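Side-chain contacts in oligopeptide-binding protein AppA (PDB 1XOC), which binds oligopeptides such as tetra- and pentapeptides for uptake by the App permease, a system that can replace Opp in sporulation and competence: residues A[348-351]-A[352-356]; A[330-333]-A[334-338]; A[368-371]-A[372-375]; A[400-403]-A[404-408]. All coordinates share one frame; numbering follows the deposited sequence. Where two conformers were deposited one is given.

Contact 1: A[348-351]-A[352-356]. With ZN (zinc ion), chain M.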
loop_
_atom_site.group_PDB
_atom_site.type_symbol
_atom_site.label_atom_id
_atom_site.label_comp_id
_atom_site.label_asym_id
_atom_site.label_seq_id
_atom_site.Cartn_x
_atom_site.Cartn_y
_atom_site.Cartn_z
ATOM N N ASN A 348 26.669 32.143 -6.929
ATOM C CA ASN A 348 27.175 32.262 -8.296
ATOM C C ASN A 348 26.214 32.976 -9.256
ATOM O O ASN A 348 26.390 32.919 -10.494
ATOM C CB ASN A 348 27.573 30.869 -8.828
ATOM C CG ASN A 348 26.523 29.816 -8.559
ATOM O OD1 ASN A 348 26.845 28.657 -8.279
ATOM N ND2 ASN A 348 25.248 30.212 -8.626
ATOM N N GLY A 349 25.226 33.679 -8.685
ATOM C CA GLY A 349 24.254 34.455 -9.461
ATOM C C GLY A 349 23.400 33.682 -10.462
ATOM O O GLY A 349 22.842 34.281 -11.380
ATOM N N ASP A 350 23.265 32.366 -10.289
ATOM C CA ASP A 350 22.531 31.559 -11.275
ATOM C C ASP A 350 21.065 31.334 -10.888
ATOM O O ASP A 350 20.322 30.641 -11.588
ATOM C CB ASP A 350 23.254 30.227 -11.538
ATOM C CG ASP A 350 23.135 29.218 -10.349
ATOM O OD1 ASP A 350 22.523 29.530 -9.217
ATOM O OD2 ASP A 350 23.689 28.101 -10.497
ATOM N N GLY A 351 20.662 31.905 -9.757
ATOM C CA GLY A 351 19.305 31.778 -9.268
ATOM C C GLY A 351 19.048 30.511 -8.475
ATOM O O GLY A 351 17.942 30.306 -7.971
ATOM N N ILE A 352 20.037 29.635 -8.343
ATOM C CA ILE A 352 19.797 28.417 -7.577
ATOM C C ILE A 352 20.773 28.256 -6.426
ATOM O O ILE A 352 21.964 28.503 -6.568
ATOM C CB ILE A 352 19.707 27.145 -8.475
ATOM C CG1 ILE A 352 21.027 26.386 -8.565
ATOM C CG2 ILE A 352 19.174 27.463 -9.878
ATOM C CD1 ILE A 352 20.790 24.931 -8.637
ATOM N N LEU A 353 20.269 27.823 -5.280
ATOM C CA LEU A 353 21.055 27.798 -4.053
ATOM C C LEU A 353 22.272 26.897 -4.156
ATOM O O LEU A 353 22.240 25.866 -4.828
ATOM C CB LEU A 353 20.195 27.352 -2.868
ATOM C CG LEU A 353 18.956 28.201 -2.573
ATOM C CD1 LEU A 353 18.088 27.507 -1.556
ATOM C CD2 LEU A 353 19.322 29.581 -2.084
ATOM N N ASP A 354 23.306 27.265 -3.407
ATOM C CA ASP A 354 24.631 26.677 -3.503
ATOM C C ASP A 354 25.120 26.386 -2.061
ATOM O O ASP A 354 24.837 27.158 -1.155
ATOM C CB ASP A 354 25.565 27.677 -4.224
ATOM C CG ASP A 354 25.183 27.901 -5.706
ATOM O OD1 ASP A 354 25.513 27.017 -6.511
ATOM O OD2 ASP A 354 24.571 28.909 -6.170
ATOM N N LYS A 355 25.808 25.262 -1.849
ATOM C CA LYS A 355 26.453 24.945 -0.583
ATOM C C LYS A 355 27.605 23.970 -0.799
ATOM O O LYS A 355 27.441 22.943 -1.447
ATOM C CB LYS A 355 25.458 24.354 0.413
ATOM C CG LYS A 355 26.111 23.886 1.704
ATOM C CD LYS A 355 25.098 23.507 2.757
ATOM C CE LYS A 355 25.804 23.035 4.007
ATOM N NZ LYS A 355 24.834 22.951 5.120
ATOM N N ASP A 356 28.767 24.315 -0.250
ATOM C CA ASP A 356 29.961 23.465 -0.297
ATOM C C ASP A 356 30.231 22.914 -1.701
ATOM O O ASP A 356 30.456 21.717 -1.869
ATOM C CB ASP A 356 29.832 22.322 0.723
ATOM C CG ASP A 356 29.743 22.821 2.174
ATOM O OD1 ASP A 356 30.422 23.819 2.518
ATOM O OD2 ASP A 356 28.992 22.204 2.971
HETATM ZN ZN ZN M . 24.184 28.251 -8.272
#
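Asp350 and Ile352 meet in a surface loop that holds a zinc ion. Together with Asp346, the spacing of Asn348, Asp350, Gly351 and Asp354 resembles the DxDxDG loop of EF-hand-like calcium sites. Asp350 grips the metal with both carboxylate oxygens, and Asp354 does the same from the other end of the loop, with its OD2 2.2 Å from the zinc. The Asn348 amide also lies against the metal, its plane nearly perpendicular to the Asp354 carboxylate, at 89°. Asp350 OD1 has a second task: Ile352 N donates to it over 2.6 Å. The donor comes from above the carboxylate plane, 42° out of it, and probably steadies the group beside the zinc. Ile352 adds two more contacts. Ile352 O is 2.8 Å from the zinc. Ile352 CG1 rests 3.5 Å from Asp350 OD1. With an alanine here CG1 is gone, and the Asp350 carboxylate would probably lose its apolar cover next to the metal. From the residues just before, Thr347 N bonds to Asp354 OD2, and Asp346 OD2 accepts from Gly351 N. On the zinc side, Ile352 CG1 comes within 3.7 Å of the metal itself.

Contact 2: A[330-333]-A[334-338]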
loop_
_atom_site.group_PDB
_atom_site.type_symbol
_atom_site.label_atom_id
_atom_site.label_comp_id
_atom_site.label_asym_id
_atom_site.label_seq_id
_atom_site.Cartn_x
_atom_site.Cartn_y
_atom_site.Cartn_z
ATOM N N TYR A 330 2.675 26.869 4.930
ATOM C CA TYR A 330 3.342 27.548 3.830
ATOM C C TYR A 330 3.759 28.950 4.212
ATOM O O TYR A 330 2.958 29.748 4.704
ATOM C CB TYR A 330 2.413 27.580 2.610
ATOM C CG TYR A 330 2.887 28.433 1.458
ATOM C CD1 TYR A 330 4.072 28.142 0.787
ATOM C CD2 TYR A 330 2.135 29.510 1.021
ATOM C CE1 TYR A 330 4.507 28.945 -0.270
ATOM C CE2 TYR A 330 2.551 30.295 -0.034
ATOM C CZ TYR A 330 3.733 29.995 -0.680
ATOM O OH TYR A 330 4.138 30.807 -1.718
ATOM N N ASN A 331 5.029 29.244 3.978
ATOM C CA ASN A 331 5.579 30.576 4.243
ATOM C C ASN A 331 6.865 30.691 3.448
ATOM O O ASN A 331 7.901 30.195 3.883
ATOM C CB ASN A 331 5.845 30.712 5.749
ATOM C CG ASN A 331 6.318 32.083 6.165
ATOM O OD1 ASN A 331 6.173 32.437 7.323
ATOM N ND2 ASN A 331 6.892 32.849 5.255
ATOM N N GLU A 332 6.792 31.304 2.269
ATOM C CA GLU A 332 7.925 31.331 1.345
ATOM C C GLU A 332 9.171 32.019 1.935
ATOM O O GLU A 332 10.290 31.504 1.805
ATOM C CB GLU A 332 7.524 32.021 0.049
ATOM C CG GLU A 332 8.575 31.954 -1.053
ATOM C CD GLU A 332 8.309 32.938 -2.165
ATOM O OE1 GLU A 332 9.020 33.964 -2.218
ATOM O OE2 GLU A 332 7.388 32.712 -2.982
ATOM N N LYS A 333 8.991 33.162 2.586
ATOM C CA LYS A 333 10.162 33.872 3.132
ATOM C C LYS A 333 10.790 33.125 4.320
ATOM O O LYS A 333 12.003 33.140 4.490
ATOM C CB LYS A 333 9.892 35.353 3.429
ATOM C CG LYS A 333 8.644 35.730 4.236
ATOM C CD LYS A 333 8.033 37.035 3.660
ATOM C CE LYS A 333 7.184 37.844 4.660
ATOM N NZ LYS A 333 6.727 39.165 4.088
ATOM N N LYS A 334 9.978 32.431 5.105
ATOM C CA LYS A 334 10.521 31.611 6.170
ATOM C C LYS A 334 11.347 30.461 5.603
ATOM O O LYS A 334 12.396 30.147 6.147
ATOM C CB LYS A 334 9.422 31.067 7.080
ATOM C CG LYS A 334 9.960 30.426 8.339
ATOM C CD LYS A 334 8.842 29.908 9.193
ATOM C CE LYS A 334 9.383 29.151 10.376
ATOM N NZ LYS A 334 10.254 30.043 11.176
ATOM N N ALA A 335 10.868 29.804 4.539
ATOM C CA ALA A 335 11.644 28.731 3.912
ATOM C C ALA A 335 13.013 29.211 3.429
ATOM O O ALA A 335 14.010 28.515 3.585
ATOM C CB ALA A 335 10.881 28.133 2.760
ATOM N N LYS A 336 13.034 30.392 2.818
ATOM C CA LYS A 336 14.272 31.032 2.358
ATOM C C LYS A 336 15.249 31.226 3.511
ATOM O O LYS A 336 16.444 30.928 3.389
ATOM C CB LYS A 336 13.974 32.387 1.704
ATOM C CG LYS A 336 13.327 32.287 0.338
ATOM C CD LYS A 336 13.020 33.653 -0.244
ATOM C CE LYS A 336 12.390 33.541 -1.626
ATOM N NZ LYS A 336 12.012 34.843 -2.229
ATOM N N GLN A 337 14.721 31.720 4.628
ATOM C CA GLN A 337 15.519 32.004 5.821
ATOM C C GLN A 337 16.054 30.719 6.429
ATOM O O GLN A 337 17.220 30.625 6.780
ATOM C CB GLN A 337 14.667 32.773 6.839
ATOM C CG GLN A 337 15.335 33.104 8.174
ATOM C CD GLN A 337 16.596 33.936 8.051
ATOM O OE1 GLN A 337 16.761 34.705 7.099
ATOM N NE2 GLN A 337 17.491 33.812 9.041
ATOM N N MET A 338 15.190 29.712 6.532
ATOM C CA MET A 338 15.589 28.406 7.053
ATOM C C MET A 338 16.711 27.785 6.225
ATOM O O MET A 338 17.642 27.209 6.779
ATOM C CB MET A 338 14.389 27.454 7.096
ATOM C CG MET A 338 13.359 27.814 8.146
ATOM S SD MET A 338 11.843 26.874 7.895
ATOM C CE MET A 338 12.323 25.314 8.596
#
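Glu332 and Lys336 form a salt bridge one turn apart at the start of helix 332-341, with Asn331 at the N-cap position. The two side chains lie side by side and point the same way. Glu332 has its CG opposite the backbone N (chi1 -173°) and runs on extended. Lys336 swings CG next to its own backbone N instead (chi1 -73°), then stretches straight to its amine. The two settings bring Lys336 NZ to 3.1 Å from Glu332 OE1. The amine approaches OE1 on its anti side, 29° out of the carboxylate plane. On the way, Lys336 CG passes 3.5 Å from Glu332 O, so the lysine stem lies along the first turn. That same O accepts Lys336 N. Both side chains also touch Ile387 in a nearby loop.

The cap residue packs differently. Asn331 and Lys334 cross at about a right angle, and Asn331 CG sits 3.4 Å from Lys334 CB. Beyond CB, Lys334 runs extended and turns only at its last torsion, leading its amine away from the cap. Lys333 and Gln337 lie one turn apart, joined by Gln337 N donating to Lys333 O. Gln337 NE2 bonds to Glu341 further along the helix. Met338 and Asn331 touch helix 281-289. The first turn is closed by Ala335 N, which donates to Asn331 O over 3.1 Å, while Ala335 CB lies 3.6 Å from Glu332 O.

Contact 3: A[368-371]-A[372-375]. With ZN (zinc ion), chain F; ZN (zinc ion), chain J.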
loop_
_atom_site.group_PDB
_atom_site.type_symbol
_atom_site.label_atom_id
_atom_site.label_comp_id
_atom_site.label_asym_id
_atom_site.label_seq_id
_atom_site.Cartn_x
_atom_site.Cartn_y
_atom_site.Cartn_z
ATOM N N GLN A 368 3.788 7.004 -13.837
ATOM C CA GLN A 368 3.071 7.145 -15.121
ATOM C C GLN A 368 1.593 6.784 -14.987
ATOM O O GLN A 368 1.257 5.666 -14.588
ATOM C CB GLN A 368 3.733 6.267 -16.189
ATOM C CG GLN A 368 3.147 6.453 -17.591
ATOM C CD GLN A 368 3.724 5.496 -18.611
ATOM O OE1 GLN A 368 3.468 5.645 -19.808
ATOM N NE2 GLN A 368 4.501 4.506 -18.161
ATOM N N GLY A 369 0.725 7.726 -15.333
ATOM C CA GLY A 369 -0.684 7.469 -15.439
ATOM C C GLY A 369 -1.482 8.121 -14.324
ATOM O O GLY A 369 -2.710 8.252 -14.422
ATOM N N ASN A 370 -0.801 8.541 -13.265
ATOM C CA ASN A 370 -1.468 9.258 -12.210
ATOM C C ASN A 370 -1.289 10.727 -12.553
ATOM O O ASN A 370 -0.288 11.334 -12.213
ATOM C CB ASN A 370 -0.898 8.892 -10.838
ATOM C CG ASN A 370 -1.716 9.433 -9.690
ATOM O OD1 ASN A 370 -1.933 8.739 -8.641
ATOM N ND2 ASN A 370 -2.215 10.616 -9.854
ATOM N N LYS A 371 -2.285 11.279 -13.222
ATOM C CA LYS A 371 -2.224 12.653 -13.628
ATOM C C LYS A 371 -2.215 13.661 -12.500
ATOM O O LYS A 371 -1.601 14.696 -12.613
ATOM C CB LYS A 371 -3.299 12.968 -14.658
ATOM C CG LYS A 371 -4.702 13.008 -14.133
ATOM C CD LYS A 371 -5.725 13.312 -15.248
ATOM C CE LYS A 371 -7.157 13.308 -14.705
ATOM N NZ LYS A 371 -8.220 13.617 -15.724
ATOM N N VAL A 372 -2.882 13.328 -11.405
ATOM C CA VAL A 372 -2.799 14.137 -10.202
ATOM C C VAL A 372 -1.349 14.256 -9.709
ATOM O O VAL A 372 -0.884 15.349 -9.402
ATOM C CB VAL A 372 -3.705 13.558 -9.102
ATOM C CG1 VAL A 372 -3.478 14.241 -7.760
ATOM C CG2 VAL A 372 -5.181 13.691 -9.513
ATOM N N ARG A 373 -0.630 13.140 -9.610
ATOM C CA ARG A 373 0.756 13.174 -9.107
ATOM C C ARG A 373 1.695 13.826 -10.104
ATOM O O ARG A 373 2.621 14.523 -9.686
ATOM C CB ARG A 373 1.262 11.773 -8.772
ATOM C CG ARG A 373 0.542 11.217 -7.579
ATOM C CD ARG A 373 1.036 9.823 -7.215
ATOM N NE ARG A 373 0.194 9.188 -6.189
ATOM C CZ ARG A 373 0.400 7.950 -5.767
ATOM N NH1 ARG A 373 1.395 7.207 -6.215
ATOM N NH2 ARG A 373 -0.429 7.476 -4.823
ATOM N N GLU A 374 1.466 13.596 -11.380
ATOM C CA GLU A 374 2.239 14.264 -12.404
ATOM C C GLU A 374 2.081 15.770 -12.250
ATOM O O GLU A 374 3.057 16.518 -12.301
ATOM C CB GLU A 374 1.843 13.769 -13.814
ATOM C CG GLU A 374 2.037 12.222 -14.021
ATOM C CD GLU A 374 1.452 11.706 -15.332
ATOM O OE1 GLU A 374 0.911 12.542 -16.095
ATOM O OE2 GLU A 374 1.553 10.474 -15.639
ATOM N N ASP A 375 0.858 16.243 -12.090
ATOM C CA ASP A 375 0.591 17.654 -11.824
ATOM C C ASP A 375 1.250 18.162 -10.532
ATOM O O ASP A 375 1.817 19.263 -10.490
ATOM C CB ASP A 375 -0.915 17.907 -11.717
ATOM C CG ASP A 375 -1.642 17.726 -13.032
ATOM O OD1 ASP A 375 -2.885 17.704 -13.055
ATOM O OD2 ASP A 375 -0.972 17.610 -14.080
HETATM ZN ZN ZN F . 0.380 11.076 -17.671
HETATM ZN ZN ZN J . -3.440 17.456 -15.204
HETATM O O HOH W 1 2.260 10.352 -18.576
HETATM O O HOH W 2 -0.222 12.850 -18.839
#
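Glu374 takes hold of Gly369 with the same carboxylate that binds a zinc ion. Both its oxygens reach the metal, OE1 at 2.2 Å, and two waters are further ligands. Gly369 N donates to Glu374 OE2 over 2.9 Å, almost straight (171°) and nearly along the C-O axis. Together with the zinc, this bond probably fixes the turn of the carboxylate. Glu374 CG lies beside its backbone N (chi1 -59°), which folds the chain back past Asn370 O, 3.1 Å from CG. One residue on, Asp375 OD1 binds another zinc at 2.2 Å. Backbone bonds set these residues in place: Glu374 N donates to Asn370 O, and Asp375 N to Lys371 O.

Asn370 is the N-cap. Its amide lies over one face of the Arg373 guanidinium, the planes 22° apart, and Asn370 CG is 3.6 Å from Arg373 CG. Arg373 NH2 bonds to the backbone of the bound peptide, and its NH1 to Asn367. A leucine in its place would probably leave the peptide backbone and Asn367 without the Arg373 donors and the Asn370 amide without its flat partner. Residues 368-371 make the strand-to-helix turn of a beta-alpha-beta unit, running from strand 358-367 into helix 371-385, and through Arg373 the contact forms part of the peptide-binding site.

Contact 4: A[400-403]-A[404-408]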
loop_
_atom_site.group_PDB
_atom_site.type_symbol
_atom_site.label_atom_id
_atom_site.label_comp_id
_atom_site.label_asym_id
_atom_site.label_seq_id
_atom_site.Cartn_x
_atom_site.Cartn_y
_atom_site.Cartn_z
ATOM N N ALA A 400 8.302 -0.470 -12.690
ATOM C CA ALA A 400 9.672 -0.039 -12.624
ATOM C C ALA A 400 9.964 0.879 -11.462
ATOM O O ALA A 400 11.014 0.771 -10.859
ATOM C CB ALA A 400 10.041 0.642 -13.912
ATOM N N LEU A 401 9.068 1.821 -11.179
ATOM C CA LEU A 401 9.254 2.737 -10.076
ATOM C C LEU A 401 9.243 1.984 -8.720
ATOM O O LEU A 401 10.055 2.271 -7.866
ATOM C CB LEU A 401 8.129 3.771 -10.060
ATOM C CG LEU A 401 8.317 4.895 -9.078
ATOM C CD1 LEU A 401 9.647 5.553 -9.237
ATOM C CD2 LEU A 401 7.183 5.931 -9.207
ATOM N N VAL A 402 8.366 0.987 -8.578
ATOM C CA VAL A 402 8.356 0.143 -7.407
ATOM C C VAL A 402 9.692 -0.551 -7.249
ATOM O O VAL A 402 10.197 -0.655 -6.139
ATOM C CB VAL A 402 7.207 -0.898 -7.496
ATOM C CG1 VAL A 402 7.311 -1.957 -6.385
ATOM C CG2 VAL A 402 5.845 -0.216 -7.435
ATOM N N GLU A 403 10.260 -1.037 -8.341
ATOM C CA GLU A 403 11.539 -1.717 -8.283
ATOM C C GLU A 403 12.650 -0.759 -7.890
ATOM O O GLU A 403 13.530 -1.102 -7.120
ATOM C CB GLU A 403 11.823 -2.405 -9.616
ATOM C CG GLU A 403 13.155 -3.129 -9.660
ATOM C CD GLU A 403 13.305 -3.970 -10.897
ATOM O OE1 GLU A 403 14.367 -4.628 -11.031
ATOM O OE2 GLU A 403 12.363 -3.993 -11.729
ATOM N N GLN A 404 12.586 0.451 -8.412
ATOM C CA GLN A 404 13.580 1.481 -8.142
ATOM C C GLN A 404 13.579 1.941 -6.680
ATOM O O GLN A 404 14.650 2.158 -6.099
ATOM C CB GLN A 404 13.317 2.683 -9.043
ATOM C CG GLN A 404 13.810 2.489 -10.450
ATOM C CD GLN A 404 13.267 3.479 -11.459
ATOM O OE1 GLN A 404 12.863 4.588 -11.135
ATOM N NE2 GLN A 404 13.285 3.074 -12.714
ATOM N N MET A 405 12.404 2.098 -6.057
ATOM C CA MET A 405 12.358 2.647 -4.705
ATOM C C MET A 405 12.790 1.614 -3.669
ATOM O O MET A 405 13.352 1.977 -2.635
ATOM C CB MET A 405 10.950 3.164 -4.363
ATOM C CG MET A 405 9.903 2.139 -4.198
ATOM S SD MET A 405 8.281 2.918 -3.880
ATOM C CE MET A 405 7.982 3.642 -5.446
ATOM N N ASN A 406 12.569 0.335 -3.969
ATOM C CA ASN A 406 12.817 -0.760 -3.024
ATOM C C ASN A 406 14.297 -1.099 -2.862
ATOM O O ASN A 406 15.096 -0.826 -3.751
ATOM C CB ASN A 406 12.035 -2.024 -3.460
ATOM C CG ASN A 406 10.647 -2.078 -2.875
ATOM O OD1 ASN A 406 10.478 -2.454 -1.718
ATOM N ND2 ASN A 406 9.642 -1.686 -3.659
ATOM N N PRO A 407 14.681 -1.714 -1.737
ATOM C CA PRO A 407 15.997 -2.309 -1.638
ATOM C C PRO A 407 16.188 -3.293 -2.790
ATOM O O PRO A 407 15.196 -3.889 -3.238
ATOM C CB PRO A 407 15.937 -3.083 -0.318
ATOM C CG PRO A 407 14.836 -2.491 0.433
ATOM C CD PRO A 407 13.872 -1.920 -0.526
ATOM N N PRO A 408 17.420 -3.457 -3.284
ATOM C CA PRO A 408 18.669 -2.818 -2.896
ATOM C C PRO A 408 18.999 -1.538 -3.672
ATOM O O PRO A 408 20.176 -1.155 -3.734
ATOM C CB PRO A 408 19.694 -3.893 -3.259
ATOM C CG PRO A 408 19.141 -4.446 -4.508
ATOM C CD PRO A 408 17.657 -4.447 -4.353
HETATM O O HOH W 3 13.848 -3.518 -5.826
#
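Val402 and Asn406 lie side by side and point the same way. Asn406 ND2 donates to Val402 O over 2.7 Å at 172°, with that oxygen in the amide plane. The donor is tilted 33° from the carbonyl plane. Asn406 N adds a weak bond to the same oxygen, so one carbonyl takes two donors from one residue. Val402 CG1 sits 3.6 Å from Asn406 ND2, and Asn406 OD1 bonds to Tyr442. This is the C-terminal end of helix 398-405, and Asn406 is the first residue to leave helical geometry. Val402, Met405 and Asn406 also touch a polar side chain of the bound peptide.

Leu401 meets both Met405 and Gln404. Met405 crosses it obliquely, with Met405 CE 3.9 Å from Leu401 CG. Met405 CG is held between backbone N and carbonyl carbon (chi1 69°), which brings it 3.4 Å from Val402 O. Gln404 crosses Leu401 at about a right angle. Its stem packs on the previous turn, with Gln404 CG 3.3 Å from Ala400 O, and its OE1 bonds to Lys365. Past the helix, a water lies 2.8 Å from Glu403 O and 2.9 Å from Pro407 O. The peptide bond from Pro407 to Pro408 is cis.

The four contacts come along the chain in the order 2, 1, 3, 4. Contacts 2 and 1 sit at the outer end, their centres about 17 Å apart, on helix 332-341 and at strand 354-355. That short strand pairs antiparallel with strand 358-367, which leads inward to contact 3, about 30 Å from contact 1 between centres. Helix 371-385 and strand 390-396 then lead to contact 4 on helix 398-405. The centres of contacts 3 and 4 lie about 18 Å apart, with nearest atoms about 6 Å apart. Both reach the bound peptide. The zinc loop and the peptide site thus lie at different places along one mixed sheet.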